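Local coordinates for protein cycloalternan-forming enzyme (Listeria monocytogenes serovar 1/2a, PDB 5F7U) that is a multidomain carbohydrate-active enzyme of glycoside hydrolase family 31, built round a TIM barrel and binding glycans at several places, at residues L526-E540 against F573-S587. The protein carries 1 engineered substitution. Numbering follows the deposited sequence.
Sequences LTEVGIDGFKTNGGE and FAKSINPEAVSFSRS. Engineered in segment 526-540: Asn537 (natural residue Asp). With GLC (alpha-D-glucopyranose), chain F; GLC (alpha-D-glucopyranose), chain B.
Arg586 and Glu540 meet through complementary torsions: the arginine leaves its backbone with CG wedged between N and the carbonyl carbon (chi1 66°) and then runs straight to NE, while Glu540 folds at chi2 (87°) to bring its carboxylate to the NE/NH2 edge of the guanidinium, the planes 43° apart. The grip is side-on and two-pronged. NE meets the syn lone pair of OE1 at 2.8 Å, and NH2 reaches OE2 at 2.9 Å in an almost straight bond. With NE and NH2 so held, the guanidinium is fixed in rotation and NH1 is directed to O3 of the chain B glucose, 2.8 Å away. The engineered Asn537 places OD1 over one guanidinium face without bonding to it; that oxygen instead accepts from the N of Gly538. Lys535, fully extended, runs beside Phe584 toward the chain F glucose, but its ammonium is held chiefly by Glu400 in a salt bridge. Between the strands, Phe584 N donates to Phe534 O at 3.1 Å, and a water donates to Thr536 O and Gly538 O and accepts from Arg586 N where the two segments draw apart beyond the strands. At the far end, Asn578 ND2 donates to Ile531 O (3.2 Å) and more weakly to Asp532 OD1, whose partner oxygen OD2 is hydrogen-bonded to His447; Asn578 OD1 closes an Asx turn onto Glu580 N. Beyond, Leu526 CD1 packs on Phe573 CE2 at 3.5 Å. Neighbouring parallel strands 534-536 and 584-585, linked through helix 555-577, form a beta-alpha-beta unit of the family 31 TIM barrel, whose strand ends here line a glycan pocket.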
ATOM      1  N   LEU A 526      26.573 -11.900   2.212  1.00 19.21           N
ATOM      2  CA  LEU A 526      26.443 -11.174   0.952  1.00 19.56           C
ATOM      3  C   LEU A 526      27.653 -11.410   0.038  1.00 20.69           C
ATOM      4  O   LEU A 526      27.489 -11.755  -1.130  1.00 20.87           O
ATOM      5  CB  LEU A 526      26.233  -9.688   1.243  1.00 19.16           C
ATOM      6  CG  LEU A 526      24.846  -9.346   1.822  1.00 18.90           C
ATOM      7  CD1 LEU A 526      24.922  -8.108   2.690  1.00 18.81           C
ATOM      8  CD2 LEU A 526      23.816  -9.142   0.731  1.00 18.39           C
ATOM      9  N   THR A 527      28.858 -11.263   0.579  1.00 21.45           N
ATOM     10  CA  THR A 527      30.057 -11.291  -0.258  1.00 22.88           C
ATOM     11  C   THR A 527      30.414 -12.715  -0.716  1.00 23.76           C
ATOM     12  O   THR A 527      30.851 -12.902  -1.859  1.00 24.58           O
ATOM     13  CB  THR A 527      31.257 -10.628   0.443  1.00 23.42           C
ATOM     14  OG1 THR A 527      31.505 -11.291   1.677  1.00 23.44           O
ATOM     15  CG2 THR A 527      30.965  -9.161   0.734  1.00 23.33           C
ATOM     16  N   GLU A 528      30.219 -13.704   0.164  1.00 23.65           N
ATOM     17  CA  GLU A 528      30.668 -15.081  -0.091  1.00 24.00           C
ATOM     18  C   GLU A 528      29.522 -16.078  -0.293  1.00 23.32           C
ATOM     19  O   GLU A 528      29.574 -16.910  -1.203  1.00 23.55           O
ATOM     20  CB  GLU A 528      31.587 -15.553   1.041  1.00 25.30           C
ATOM     21  CG  GLU A 528      32.769 -14.619   1.276  1.00 26.63           C
ATOM     22  CD  GLU A 528      33.676 -15.077   2.381  1.00 28.05           C
ATOM     23  OE1 GLU A 528      34.723 -15.665   2.043  1.00 29.20           O
ATOM     24  OE2 GLU A 528      33.365 -14.840   3.577  1.00 28.06           O
ATOM     25  N   VAL A 529      28.504 -16.021   0.562  1.00 21.96           N
ATOM     26  CA  VAL A 529      27.348 -16.917   0.413  1.00 21.18           C
ATOM     27  C   VAL A 529      26.486 -16.461  -0.771  1.00 20.40           C
ATOM     28  O   VAL A 529      25.841 -17.284  -1.431  1.00 20.23           O
ATOM     29  CB  VAL A 529      26.516 -17.042   1.720  1.00 20.66           C
ATOM     30  CG1 VAL A 529      25.397 -18.056   1.558  1.00 20.44           C
ATOM     31  CG2 VAL A 529      27.402 -17.453   2.888  1.00 21.20           C
ATOM     32  N   GLY A 530      26.504 -15.154  -1.045  1.00 19.96           N
ATOM     33  CA  GLY A 530      25.843 -14.573  -2.220  1.00 19.04           C
ATOM     34  C   GLY A 530      24.345 -14.331  -2.134  1.00 18.03           C
ATOM     35  O   GLY A 530      23.650 -14.379  -3.156  1.00 17.44           O
ATOM     36  N   ILE A 531      23.838 -14.058  -0.933  1.00 17.32           N
ATOM     37  CA  ILE A 531      22.397 -13.785  -0.793  1.00 16.69           C
ATOM     38  C   ILE A 531      21.965 -12.470  -1.465  1.00 16.59           C
ATOM     39  O   ILE A 531      22.810 -11.604  -1.786  1.00 17.00           O
ATOM     40  CB  ILE A 531      21.916 -13.869   0.676  1.00 16.49           C
ATOM     41  CG1 ILE A 531      22.411 -12.669   1.487  1.00 16.56           C
ATOM     42  CG2 ILE A 531      22.292 -15.222   1.277  1.00 16.71           C
ATOM     43  CD1 ILE A 531      21.745 -12.495   2.856  1.00 16.25           C
ATOM     44  N   ASP A 532      20.653 -12.316  -1.622  1.00 15.99           N
ATOM     45  CA  ASP A 532      20.068 -11.223  -2.379  1.00 16.09           C
ATOM     46  C   ASP A 532      19.236 -10.291  -1.516  1.00 15.65           C
ATOM     47  O   ASP A 532      18.411  -9.539  -2.028  1.00 15.26           O
ATOM     48  CB  ASP A 532      19.237 -11.811  -3.527  1.00 16.14           C
ATOM     49  CG  ASP A 532      20.071 -12.711  -4.410  1.00 17.03           C
ATOM     50  OD1 ASP A 532      20.908 -12.163  -5.136  1.00 17.96           O
ATOM     51  OD2 ASP A 532      19.952 -13.949  -4.325  1.00 17.09           O
ATOM     52  N   GLY A 533      19.450 -10.331  -0.201  1.00 15.54           N
ATOM     53  CA  GLY A 533      18.803  -9.366   0.676  1.00 15.28           C
ATOM     54  C   GLY A 533      18.321 -10.022   1.952  1.00 14.91           C
ATOM     55  O   GLY A 533      18.654 -11.169   2.235  1.00 15.01           O
ATOM     56  N   PHE A 534      17.552  -9.267   2.711  1.00 14.65           N
ATOM     57  CA  PHE A 534      17.098  -9.707   4.026  1.00 14.22           C
ATOM     58  C   PHE A 534      15.612  -9.483   4.206  1.00 13.74           C
ATOM     59  O   PHE A 534      15.058  -8.461   3.749  1.00 13.88           O
ATOM     60  CB  PHE A 534      17.815  -8.925   5.119  1.00 14.57           C
ATOM     61  CG  PHE A 534      19.307  -9.114   5.133  1.00 15.38           C
ATOM     62  CD1 PHE A 534      19.860 -10.271   5.660  1.00 15.82           C
ATOM     63  CD2 PHE A 534      20.161  -8.133   4.599  1.00 15.81           C
ATOM     64  CE1 PHE A 534      21.256 -10.451   5.690  1.00 16.64           C
ATOM     65  CE2 PHE A 534      21.551  -8.311   4.605  1.00 16.53           C
ATOM     66  CZ  PHE A 534      22.097  -9.470   5.166  1.00 16.80           C
ATOM     67  N   LYS A 535      14.986 -10.426   4.903  1.00 13.35           N
ATOM     68  CA  LYS A 535      13.632 -10.219   5.413  1.00 13.21           C
ATOM     69  C   LYS A 535      13.764  -9.702   6.835  1.00 13.46           C
ATOM     70  O   LYS A 535      13.910 -10.476   7.785  1.00 14.01           O
ATOM     71  CB  LYS A 535      12.784 -11.502   5.332  1.00 13.02           C
ATOM     72  CG  LYS A 535      11.346 -11.328   5.900  1.00 12.76           C
ATOM     73  CD  LYS A 535      10.522 -12.608   5.701  1.00 13.09           C
ATOM     74  CE  LYS A 535       9.085 -12.370   6.184  1.00 13.33           C
ATOM     75  NZ  LYS A 535       8.213 -13.586   6.016  1.00 14.12           N
ATOM     76  N   THR A 536      13.735  -8.381   6.952  1.00 13.63           N
ATOM     77  CA  THR A 536      13.942  -7.700   8.226  1.00 14.21           C
ATOM     78  C   THR A 536      12.624  -7.564   8.963  1.00 14.53           C
ATOM     79  O   THR A 536      11.837  -6.655   8.709  1.00 14.37           O
ATOM     80  CB  THR A 536      14.637  -6.341   8.014  1.00 14.19           C
ATOM     81  OG1 THR A 536      14.191  -5.766   6.787  1.00 14.41           O
ATOM     82  CG2 THR A 536      16.139  -6.541   7.932  1.00 14.57           C
ATOM     83  N   ASN A 537      12.381  -8.526   9.837  1.00 15.60           N
ATOM     84  CA  ASN A 537      11.162  -8.603  10.625  1.00 16.89           C
ATOM     85  C   ASN A 537      11.299  -7.847  11.932  1.00 16.59           C
ATOM     86  O   ASN A 537      12.396  -7.522  12.363  1.00 16.53           O
ATOM     87  CB  ASN A 537      10.912 -10.070  10.974  1.00 18.86           C
ATOM     88  CG  ASN A 537       9.446 -10.426  10.938  1.00 21.30           C
ATOM     89  OD1 ASN A 537       8.578  -9.669  11.359  1.00 20.86           O
ATOM     90  ND2 ASN A 537       9.164 -11.579  10.363  1.00 23.80           N
ATOM     91  N   GLY A 538      10.161  -7.618  12.582  1.00 16.08           N
ATOM     92  CA  GLY A 538      10.137  -6.936  13.868  1.00 15.75           C
ATOM     93  C   GLY A 538      10.439  -5.447  13.759  1.00 15.61           C
ATOM     94  O   GLY A 538      10.274  -4.830  12.700  1.00 15.20           O
ATOM     95  N   GLY A 539      10.891  -4.883  14.873  1.00 15.27           N
ATOM     96  CA  GLY A 539      11.191  -3.454  14.924  1.00 15.29           C
ATOM     97  C   GLY A 539      10.237  -2.689  15.819  1.00 15.21           C
ATOM     98  O   GLY A 539      10.532  -1.538  16.179  1.00 15.11           O
ATOM     99  N   GLU A 540       9.118  -3.322  16.199  1.00 14.43           N
ATOM    100  CA  GLU A 540       8.108  -2.666  17.059  1.00 14.78           C
ATOM    101  C   GLU A 540       8.451  -2.903  18.536  1.00 15.30           C
ATOM    102  O   GLU A 540       7.602  -3.329  19.326  1.00 15.62           O
ATOM    103  CB  GLU A 540       6.693  -3.200  16.754  1.00 14.52           C
ATOM    104  CG  GLU A 540       6.359  -3.348  15.256  1.00 14.54           C
ATOM    105  CD  GLU A 540       6.776  -4.688  14.643  1.00 14.90           C
ATOM    106  OE1 GLU A 540       6.393  -4.973  13.494  1.00 15.16           O
ATOM    107  OE2 GLU A 540       7.473  -5.496  15.292  1.00 15.58           O
ATOM    108  N   PHE A 573      22.832  -1.287   3.498  1.00 18.55           N
ATOM    109  CA  PHE A 573      23.991  -2.177   3.656  1.00 19.12           C
ATOM    110  C   PHE A 573      24.021  -3.277   2.589  1.00 19.19           C
ATOM    111  O   PHE A 573      25.055  -3.484   1.939  1.00 19.47           O
ATOM    112  CB  PHE A 573      24.029  -2.770   5.063  1.00 19.92           C
ATOM    113  CG  PHE A 573      24.972  -3.937   5.204  1.00 21.61           C
ATOM    114  CD1 PHE A 573      26.348  -3.754   5.080  1.00 22.73           C
ATOM    115  CD2 PHE A 573      24.473  -5.217   5.469  1.00 21.96           C
ATOM    116  CE1 PHE A 573      27.237  -4.843   5.215  1.00 23.76           C
ATOM    117  CE2 PHE A 573      25.348  -6.300   5.609  1.00 22.61           C
ATOM    118  CZ  PHE A 573      26.722  -6.114   5.470  1.00 23.24           C
ATOM    119  N   ALA A 574      22.904  -3.979   2.410  1.00 18.62           N
ATOM    120  CA  ALA A 574      22.842  -5.070   1.436  1.00 18.64           C
ATOM    121  C   ALA A 574      23.121  -4.561   0.017  1.00 19.02           C
ATOM    122  O   ALA A 574      23.904  -5.164  -0.707  1.00 19.24           O
ATOM    123  CB  ALA A 574      21.504  -5.788   1.519  1.00 18.32           C
ATOM    124  N   LYS A 575      22.510  -3.431  -0.337  1.00 18.96           N
ATOM    125  CA  LYS A 575      22.688  -2.799  -1.648  1.00 20.30           C
ATOM    126  C   LYS A 575      24.109  -2.344  -1.915  1.00 20.85           C
ATOM    127  O   LYS A 575      24.579  -2.379  -3.068  1.00 21.13           O
ATOM    128  CB  LYS A 575      21.722  -1.621  -1.797  1.00 20.85           C
ATOM    129  CG  LYS A 575      20.464  -1.974  -2.545  1.00 22.48           C
ATOM    130  CD  LYS A 575      19.690  -0.724  -2.988  1.00 22.95           C
ATOM    131  CE  LYS A 575      20.200  -0.186  -4.311  1.00 24.30           C
ATOM    132  NZ  LYS A 575      19.313   0.871  -4.902  1.00 25.13           N
ATOM    133  N   SER A 576      24.812  -1.944  -0.849  1.00 21.11           N
ATOM    134  CA  SER A 576      26.205  -1.506  -0.960  1.00 21.92           C
ATOM    135  C   SER A 576      27.117  -2.621  -1.476  1.00 22.24           C
ATOM    136  O   SER A 576      28.106  -2.351  -2.165  1.00 22.65           O
ATOM    137  CB  SER A 576      26.713  -0.907   0.367  1.00 22.08           C
ATOM    138  OG  SER A 576      27.159  -1.883   1.310  1.00 22.51           O
ATOM    139  N   ILE A 577      26.753  -3.868  -1.170  1.00 21.63           N
ATOM    140  CA  ILE A 577      27.495  -5.048  -1.601  1.00 21.99           C
ATOM    141  C   ILE A 577      26.902  -5.667  -2.870  1.00 21.77           C
ATOM    142  O   ILE A 577      27.638  -6.026  -3.802  1.00 21.76           O
ATOM    143  CB  ILE A 577      27.626  -6.081  -0.449  1.00 22.31           C
ATOM    144  CG1 ILE A 577      28.519  -5.492   0.662  1.00 22.92           C
ATOM    145  CG2 ILE A 577      28.238  -7.389  -0.957  1.00 22.70           C
ATOM    146  CD1 ILE A 577      28.379  -6.119   2.032  1.00 22.80           C
ATOM    147  N   ASN A 578      25.582  -5.794  -2.898  1.00 20.85           N
ATOM    148  CA  ASN A 578      24.863  -6.404  -4.002  1.00 20.97           C
ATOM    149  C   ASN A 578      23.801  -5.414  -4.489  1.00 20.68           C
ATOM    150  O   ASN A 578      22.741  -5.315  -3.871  1.00 19.55           O
ATOM    151  CB  ASN A 578      24.213  -7.715  -3.521  1.00 21.18           C
ATOM    152  CG  ASN A 578      23.364  -8.399  -4.595  1.00 21.60           C
ATOM    153  OD1 ASN A 578      23.217  -7.913  -5.716  1.00 21.43           O
ATOM    154  ND2 ASN A 578      22.792  -9.546  -4.234  1.00 22.18           N
ATOM    155  N   PRO A 579      24.088  -4.684  -5.597  1.00 21.27           N
ATOM    156  CA  PRO A 579      23.157  -3.655  -6.069  1.00 21.09           C
ATOM    157  C   PRO A 579      21.724  -4.159  -6.355  1.00 20.84           C
ATOM    158  O   PRO A 579      20.795  -3.343  -6.406  1.00 20.45           O
ATOM    159  CB  PRO A 579      23.815  -3.147  -7.350  1.00 21.76           C
ATOM    160  CG  PRO A 579      25.266  -3.414  -7.182  1.00 22.85           C
ATOM    161  CD  PRO A 579      25.365  -4.671  -6.350  1.00 22.21           C
ATOM    162  N   GLU A 580      21.555  -5.473  -6.518  1.00 21.05           N
ATOM    163  CA  GLU A 580      20.253  -6.097  -6.798  1.00 21.32           C
ATOM    164  C   GLU A 580      19.561  -6.645  -5.545  1.00 19.66           C
ATOM    165  O   GLU A 580      18.566  -7.373  -5.661  1.00 18.81           O
ATOM    166  CB  GLU A 580      20.414  -7.235  -7.809  1.00 24.85           C
ATOM    167  CG  GLU A 580      20.809  -6.810  -9.209  1.00 28.91           C
ATOM    168  CD  GLU A 580      19.629  -6.859 -10.164  1.00 32.45           C
ATOM    169  OE1 GLU A 580      19.162  -7.988 -10.518  1.00 33.92           O
ATOM    170  OE2 GLU A 580      19.162  -5.763 -10.559  1.00 34.81           O
ATOM    171  N   ALA A 581      20.086  -6.308  -4.366  1.00 18.24           N
ATOM    172  CA  ALA A 581      19.528  -6.802  -3.096  1.00 17.49           C
ATOM    173  C   ALA A 581      18.233  -6.088  -2.749  1.00 16.64           C
ATOM    174  O   ALA A 581      18.086  -4.892  -2.995  1.00 17.25           O
ATOM    175  CB  ALA A 581      20.530  -6.636  -1.967  1.00 17.50           C
ATOM    176  N   VAL A 582      17.291  -6.832  -2.183  1.00 15.73           N
ATOM    177  CA  VAL A 582      15.964  -6.299  -1.851  1.00 14.94           C
ATOM    178  C   VAL A 582      15.662  -6.618  -0.386  1.00 14.48           C
ATOM    179  O   VAL A 582      15.935  -7.736   0.054  1.00 15.04           O
ATOM    180  CB  VAL A 582      14.907  -6.988  -2.743  1.00 14.80           C
ATOM    181  CG1 VAL A 582      13.481  -6.643  -2.322  1.00 14.34           C
ATOM    182  CG2 VAL A 582      15.128  -6.589  -4.196  1.00 15.11           C
ATOM    183  N   SER A 583      15.089  -5.660   0.354  1.00 13.78           N
ATOM    184  CA  SER A 583      14.534  -5.933   1.690  1.00 13.47           C
ATOM    185  C   SER A 583      13.034  -6.222   1.659  1.00 13.25           C
ATOM    186  O   SER A 583      12.319  -5.720   0.783  1.00 12.86           O
ATOM    187  CB  SER A 583      14.775  -4.744   2.611  1.00 13.60           C
ATOM    188  OG  SER A 583      16.169  -4.586   2.858  1.00 13.87           O
ATOM    189  N   PHE A 584      12.571  -6.978   2.662  1.00 12.86           N
ATOM    190  CA  PHE A 584      11.184  -7.413   2.763  1.00 12.81           C
ATOM    191  C   PHE A 584      10.887  -7.252   4.255  1.00 12.44           C
ATOM    192  O   PHE A 584      11.473  -7.964   5.094  1.00 12.57           O
ATOM    193  CB  PHE A 584      11.143  -8.877   2.286  1.00 13.00           C
ATOM    194  CG  PHE A 584       9.769  -9.401   1.960  1.00 13.17           C
ATOM    195  CD1 PHE A 584       8.904  -9.826   2.986  1.00 13.23           C
ATOM    196  CD2 PHE A 584       9.372  -9.562   0.619  1.00 13.48           C
ATOM    197  CE1 PHE A 584       7.638 -10.343   2.698  1.00 13.36           C
ATOM    198  CE2 PHE A 584       8.095 -10.085   0.328  1.00 13.60           C
ATOM    199  CZ  PHE A 584       7.235 -10.472   1.373  1.00 13.08           C
ATOM    200  N   SER A 585      10.028  -6.282   4.602  1.00 12.04           N
ATOM    201  CA  SER A 585       9.859  -5.860   6.018  1.00 12.26           C
ATOM    202  C   SER A 585       8.398  -5.618   6.345  1.00 12.14           C
ATOM    203  O   SER A 585       7.565  -5.601   5.435  1.00 11.93           O
ATOM    204  CB  SER A 585      10.626  -4.566   6.272  1.00 12.21           C
ATOM    205  OG  SER A 585      11.974  -4.697   5.846  1.00 12.20           O
ATOM    206  N   ARG A 586       8.068  -5.457   7.629  1.00 12.58           N
ATOM    207  CA  ARG A 586       6.660  -5.195   7.981  1.00 12.90           C
ATOM    208  C   ARG A 586       6.388  -3.885   8.691  1.00 12.87           C
ATOM    209  O   ARG A 586       5.263  -3.382   8.620  1.00 12.90           O
ATOM    210  CB  ARG A 586       6.042  -6.347   8.770  1.00 13.49           C
ATOM    211  CG  ARG A 586       6.642  -6.544  10.131  1.00 14.35           C
ATOM    212  CD  ARG A 586       5.899  -7.618  10.910  1.00 14.87           C
ATOM    213  NE  ARG A 586       6.319  -7.482  12.295  1.00 15.39           N
ATOM    214  CZ  ARG A 586       6.255  -8.440  13.216  1.00 15.62           C
ATOM    215  NH1 ARG A 586       5.775  -9.660  12.913  1.00 15.51           N
ATOM    216  NH2 ARG A 586       6.659  -8.158  14.449  1.00 15.73           N
ATOM    217  N   SER A 587       7.409  -3.320   9.350  1.00 12.89           N
ATOM    218  CA  SER A 587       7.184  -2.195  10.254  1.00 12.86           C
ATOM    219  C   SER A 587       7.855  -0.930   9.788  1.00 12.78           C
ATOM    220  O   SER A 587       8.939  -0.985   9.210  1.00 13.04           O
ATOM    221  CB  SER A 587       7.712  -2.516  11.653  1.00 13.55           C
ATOM    222  OG  SER A 587       7.312  -1.482  12.557  1.00 13.96           O
TER
HETATM  223  C1  GLC F   2       7.067 -13.193  12.373  1.00 24.23           C
HETATM  224  C2  GLC F   2       6.697 -12.886  10.905  1.00 22.22           C
HETATM  225  C3  GLC F   2       6.349 -14.150  10.093  1.00 21.59           C
HETATM  226  C4  GLC F   2       7.468 -15.196  10.228  1.00 21.87           C
HETATM  227  C5  GLC F   2       7.925 -15.349  11.685  1.00 23.14           C
HETATM  228  C6  GLC F   2       9.137 -16.251  11.851  1.00 23.44           C
HETATM  229  O2  GLC F   2       5.706 -11.856  10.846  1.00 22.18           O
HETATM  230  O3  GLC F   2       6.168 -13.845   8.699  1.00 19.32           O
HETATM  231  O4  GLC F   2       7.014 -16.469   9.733  1.00 19.95           O
HETATM  232  O5  GLC F   2       8.192 -14.094  12.346  1.00 23.37           O
HETATM  233  O6  GLC F   2       9.306 -16.432  13.271  1.00 24.60           O
HETATM  234  C1  GLC B   1       4.757 -14.100  17.203  1.00 38.74           C
HETATM  235  C2  GLC B   1       5.606 -12.877  16.833  1.00 36.33           C
HETATM  236  C3  GLC B   1       5.563 -12.595  15.325  1.00 33.93           C
HETATM  237  C4  GLC B   1       6.044 -13.814  14.526  1.00 32.96           C
HETATM  238  C5  GLC B   1       5.174 -15.018  14.957  1.00 36.21           C
HETATM  239  C6  GLC B   1       5.596 -16.335  14.322  1.00 36.33           C
HETATM  240  O1  GLC B   1       3.361 -13.792  17.076  1.00 43.14           O
HETATM  241  O2  GLC B   1       5.120 -11.740  17.545  1.00 35.20           O
HETATM  242  O3  GLC B   1       6.342 -11.435  15.040  1.00 33.34           O
HETATM  243  O4  GLC B   1       5.889 -13.619  13.100  1.00 27.21           O
HETATM  244  O5  GLC B   1       5.093 -15.236  16.384  1.00 38.79           O
HETATM  245  O6  GLC B   1       4.593 -16.583  13.341  1.00 36.91           O
HETATM  246  O   HOH W   1      20.063  -9.953  -6.317  1.00 39.93           O
HETATM  247  O   HOH W   2      18.164  -6.334   2.006  1.00 18.07           O
HETATM  248  O   HOH W   3       9.926  -5.091   9.850  1.00 14.36           O
HETATM  249  O   HOH W   4      16.033  -4.168   5.472  1.00 16.19           O